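Local atomic coordinates of mannan endo-1,4-beta-mannosidase (Bacillus subtilis, PDB entry 3CBW), a protein that hydrolyses internal beta-1,4-mannosidic linkages in mannan, galactomannan and glucomannan and takes part in glucomannan breakdown. Residues A[246-251]-A[256-261]. The protein carries 3 engineered substitutions. Residues are numbered along the deposited sequence; the frame is centred on the assembly and turned at random.
Sequences VGLDAY and YSINGY
L248 and A250 on strand 245-252 receive I258 from the loop that leads out of that strand into helix 261-265. The CG2 methyl of I258 lies 3.9 Å from L248 CD1 and 4.1 Å from A250 CB. I258 CD1 is also 4.1 Å from A250 CB. With CG1 anti to the carbonyl carbon (chi1 -57°) and the chain then extended, CG2 faces L248 and A250 while CD1 lies against A250. Alanine suits its position: its single methyl lets the larger isoleucine approach the strand, and F273 of the adjacent strand 271-278 touches both side chains.

The remaining contacts set a side chain against main chain. Leucine suits its place because its branched end lays CD1 over the N259-Y261 backbone, L248 CD1 being 3.4 Å from N259 O and 3.9 Å from Y261 N, while L264 and F271 touch the same side chain. G260, the N-cap residue, has phi 128° and psi -15°, a conformation in which a CB would press on the preceding carbonyl oxygen and on L248 CD2. N259, whose CB points away from the strand, hydrogen-bonds K233 NZ through OD1, and Y261 OH bonds the backbone N of K300.

Strand alternation separates two roles in this beta-alpha unit of the TIM barrel. D249, salt-bridged to R172, and Y251, a probable substrate-binding residue whose OH bonds the likely nucleophile E275, lie on the strand's other face from L248 and A250. With no hydrogen bond between them, the two segments meet by van der Waals contact alone, and the loop's polar anchors lie elsewhere.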
ATOM      1  N   VAL A 246      -8.625   2.222  -3.452  1.00  7.28           N
ATOM      2  CA  VAL A 246      -9.068   1.655  -2.178  1.00  7.58           C
ATOM      3  C   VAL A 246      -8.707   0.178  -2.148  1.00  7.15           C
ATOM      4  O   VAL A 246      -8.566  -0.463  -3.199  1.00  7.46           O
ATOM      5  CB  VAL A 246     -10.589   1.847  -1.941  1.00  7.59           C
ATOM      6  CG1 VAL A 246     -10.906   3.327  -1.859  1.00  8.10           C
ATOM      7  CG2 VAL A 246     -11.441   1.167  -3.048  1.00  8.42           C
ATOM      8  N   GLY A 247      -8.562  -0.391  -0.961  1.00  7.17           N
ATOM      9  CA  GLY A 247      -8.241  -1.799  -0.929  1.00  7.62           C
ATOM     10  C   GLY A 247      -8.290  -2.396   0.446  1.00  7.48           C
ATOM     11  O   GLY A 247      -8.508  -1.701   1.430  1.00  8.31           O
ATOM     12  N   LEU A 248      -8.066  -3.702   0.503  1.00  7.78           N
ATOM     13  CA  LEU A 248      -8.068  -4.443   1.755  1.00  7.86           C
ATOM     14  C   LEU A 248      -6.733  -5.080   2.033  1.00  7.72           C
ATOM     15  O   LEU A 248      -6.155  -5.722   1.152  1.00  7.58           O
ATOM     16  CB  LEU A 248      -9.120  -5.554   1.711  1.00  8.44           C
ATOM     17  CG  LEU A 248     -10.569  -5.075   1.678  1.00  9.22           C
ATOM     18  CD1 LEU A 248     -11.509  -6.212   1.350  1.00 10.98           C
ATOM     19  CD2 LEU A 248     -10.975  -4.432   3.008  1.00 10.74           C
ATOM     20  N   ASP A 249      -6.268  -4.907   3.266  1.00  7.58           N
ATOM     21  CA  ASP A 249      -5.227  -5.752   3.829  1.00  8.06           C
ATOM     22  C   ASP A 249      -5.923  -6.990   4.404  1.00  8.58           C
ATOM     23  O   ASP A 249      -6.713  -6.883   5.341  1.00  9.26           O
ATOM     24  CB  ASP A 249      -4.470  -5.016   4.927  1.00  8.01           C
ATOM     25  CG  ASP A 249      -3.522  -3.941   4.389  1.00  7.85           C
ATOM     26  OD1 ASP A 249      -3.634  -3.545   3.212  1.00  8.59           O
ATOM     27  OD2 ASP A 249      -2.636  -3.504   5.163  1.00  8.61           O
ATOM     28  N   ALA A 250      -5.642  -8.151   3.820  1.00  9.03           N
ATOM     29  CA  ALA A 250      -6.413  -9.376   4.071  1.00 10.61           C
ATOM     30  C   ALA A 250      -5.484 -10.528   4.419  1.00 11.01           C
ATOM     31  O   ALA A 250      -4.730 -11.001   3.568  1.00 10.69           O
ATOM     32  CB  ALA A 250      -7.269  -9.734   2.840  1.00 11.92           C
ATOM     33  N   TYR A 251      -5.530 -10.944   5.676  1.00 11.26           N
ATOM     34  CA  TYR A 251      -4.819 -12.139   6.118  1.00 11.62           C
ATOM     35  C   TYR A 251      -5.874 -13.136   6.539  1.00 11.85           C
ATOM     36  O   TYR A 251      -6.703 -12.845   7.382  1.00 12.74           O
ATOM     37  CB  TYR A 251      -3.838 -11.824   7.251  1.00 12.61           C
ATOM     38  CG  TYR A 251      -2.669 -11.012   6.750  1.00 13.59           C
ATOM     39  CD1 TYR A 251      -1.490 -11.632   6.325  1.00 14.73           C
ATOM     40  CD2 TYR A 251      -2.765  -9.622   6.632  1.00 13.94           C
ATOM     41  CE1 TYR A 251      -0.422 -10.882   5.822  1.00 15.35           C
ATOM     42  CE2 TYR A 251      -1.699  -8.862   6.130  1.00 13.86           C
ATOM     43  CZ  TYR A 251      -0.538  -9.502   5.730  1.00 13.80           C
ATOM     44  OH  TYR A 251       0.520  -8.785   5.229  1.00 15.31           O
ATOM     45  N   TYR A 256     -12.493 -16.836   0.138  1.00 10.66           N
ATOM     46  CA  TYR A 256     -13.794 -16.527  -0.432  1.00 10.45           C
ATOM     47  C   TYR A 256     -14.695 -15.754   0.525  1.00 10.88           C
ATOM     48  O   TYR A 256     -15.775 -15.310   0.123  1.00 11.41           O
ATOM     49  CB  TYR A 256     -14.479 -17.823  -0.859  1.00 10.71           C
ATOM     50  CG  TYR A 256     -13.738 -18.570  -1.945  1.00 10.67           C
ATOM     51  CD1 TYR A 256     -14.171 -18.520  -3.262  1.00 11.08           C
ATOM     52  CD2 TYR A 256     -12.602 -19.326  -1.649  1.00 10.93           C
ATOM     53  CE1 TYR A 256     -13.497 -19.215  -4.263  1.00 11.87           C
ATOM     54  CE2 TYR A 256     -11.922 -19.998  -2.640  1.00 10.80           C
ATOM     55  CZ  TYR A 256     -12.373 -19.944  -3.926  1.00 10.78           C
ATOM     56  OH  TYR A 256     -11.688 -20.656  -4.880  1.00 12.64           O
ATOM     57  N   SER A 257     -14.243 -15.606   1.769  1.00 11.34           N
ATOM     58  CA  SER A 257     -15.033 -14.991   2.834  1.00 12.23           C
ATOM     59  C   SER A 257     -14.513 -13.629   3.258  1.00 12.37           C
ATOM     60  O   SER A 257     -14.878 -13.128   4.322  1.00 12.86           O
ATOM     61  CB  SER A 257     -15.087 -15.923   4.043  1.00 12.70           C
ATOM     62  OG  SER A 257     -15.919 -17.026   3.751  1.00 14.54           O
ATOM     63  N   ILE A 258     -13.669 -13.024   2.433  1.00 12.00           N
ATOM     64  CA  ILE A 258     -13.101 -11.729   2.784  1.00 12.08           C
ATOM     65  C   ILE A 258     -14.189 -10.669   2.716  1.00 12.46           C
ATOM     66  O   ILE A 258     -14.899 -10.563   1.717  1.00 14.15           O
ATOM     67  CB  ILE A 258     -11.914 -11.359   1.880  1.00 11.31           C
ATOM     68  CG1 ILE A 258     -10.834 -12.448   1.937  1.00 11.97           C
ATOM     69  CG2 ILE A 258     -11.328 -10.021   2.319  1.00 12.49           C
ATOM     70  CD1 ILE A 258      -9.776 -12.351   0.836  1.00 12.59           C
ATOM     71  N   ASN A 259     -14.338  -9.926   3.807  1.00 11.54           N
ATOM     72  CA  ASN A 259     -15.345  -8.885   3.919  1.00 11.43           C
ATOM     73  C   ASN A 259     -14.786  -7.534   3.493  1.00 10.83           C
ATOM     74  O   ASN A 259     -13.655  -7.190   3.848  1.00 11.33           O
ATOM     75  CB  ASN A 259     -15.813  -8.838   5.382  1.00 11.95           C
ATOM     76  CG  ASN A 259     -16.883  -7.803   5.644  1.00 12.75           C
ATOM     77  OD1 ASN A 259     -16.606  -6.603   5.705  1.00 13.28           O
ATOM     78  ND2 ASN A 259     -18.117  -8.264   5.850  1.00 16.66           N
ATOM     79  N   GLY A 260     -15.568  -6.778   2.727  1.00 10.49           N
ATOM     80  CA  GLY A 260     -15.240  -5.373   2.476  1.00 11.03           C
ATOM     81  C   GLY A 260     -15.200  -4.950   1.023  1.00 10.29           C
ATOM     82  O   GLY A 260     -15.195  -3.758   0.718  1.00 11.08           O
ATOM     83  N   TYR A 261     -15.166  -5.924   0.120  1.00  9.70           N
ATOM     84  CA  TYR A 261     -15.066  -5.652  -1.305  1.00  9.93           C
ATOM     85  C   TYR A 261     -16.258  -4.840  -1.822  1.00 10.03           C
ATOM     86  O   TYR A 261     -16.086  -3.874  -2.557  1.00  9.77           O
ATOM     87  CB  TYR A 261     -14.919  -6.966  -2.064  1.00  9.88           C
ATOM     88  CG  TYR A 261     -15.042  -6.875  -3.559  1.00  9.73           C
ATOM     89  CD1 TYR A 261     -13.932  -6.596  -4.351  1.00  9.12           C
ATOM     90  CD2 TYR A 261     -16.266  -7.092  -4.188  1.00  9.87           C
ATOM     91  CE1 TYR A 261     -14.034  -6.536  -5.724  1.00  9.39           C
ATOM     92  CE2 TYR A 261     -16.390  -7.017  -5.562  1.00 10.15           C
ATOM     93  CZ  TYR A 261     -15.267  -6.740  -6.321  1.00  9.73           C
ATOM     94  OH  TYR A 261     -15.351  -6.692  -7.679  1.00 10.86           O
TER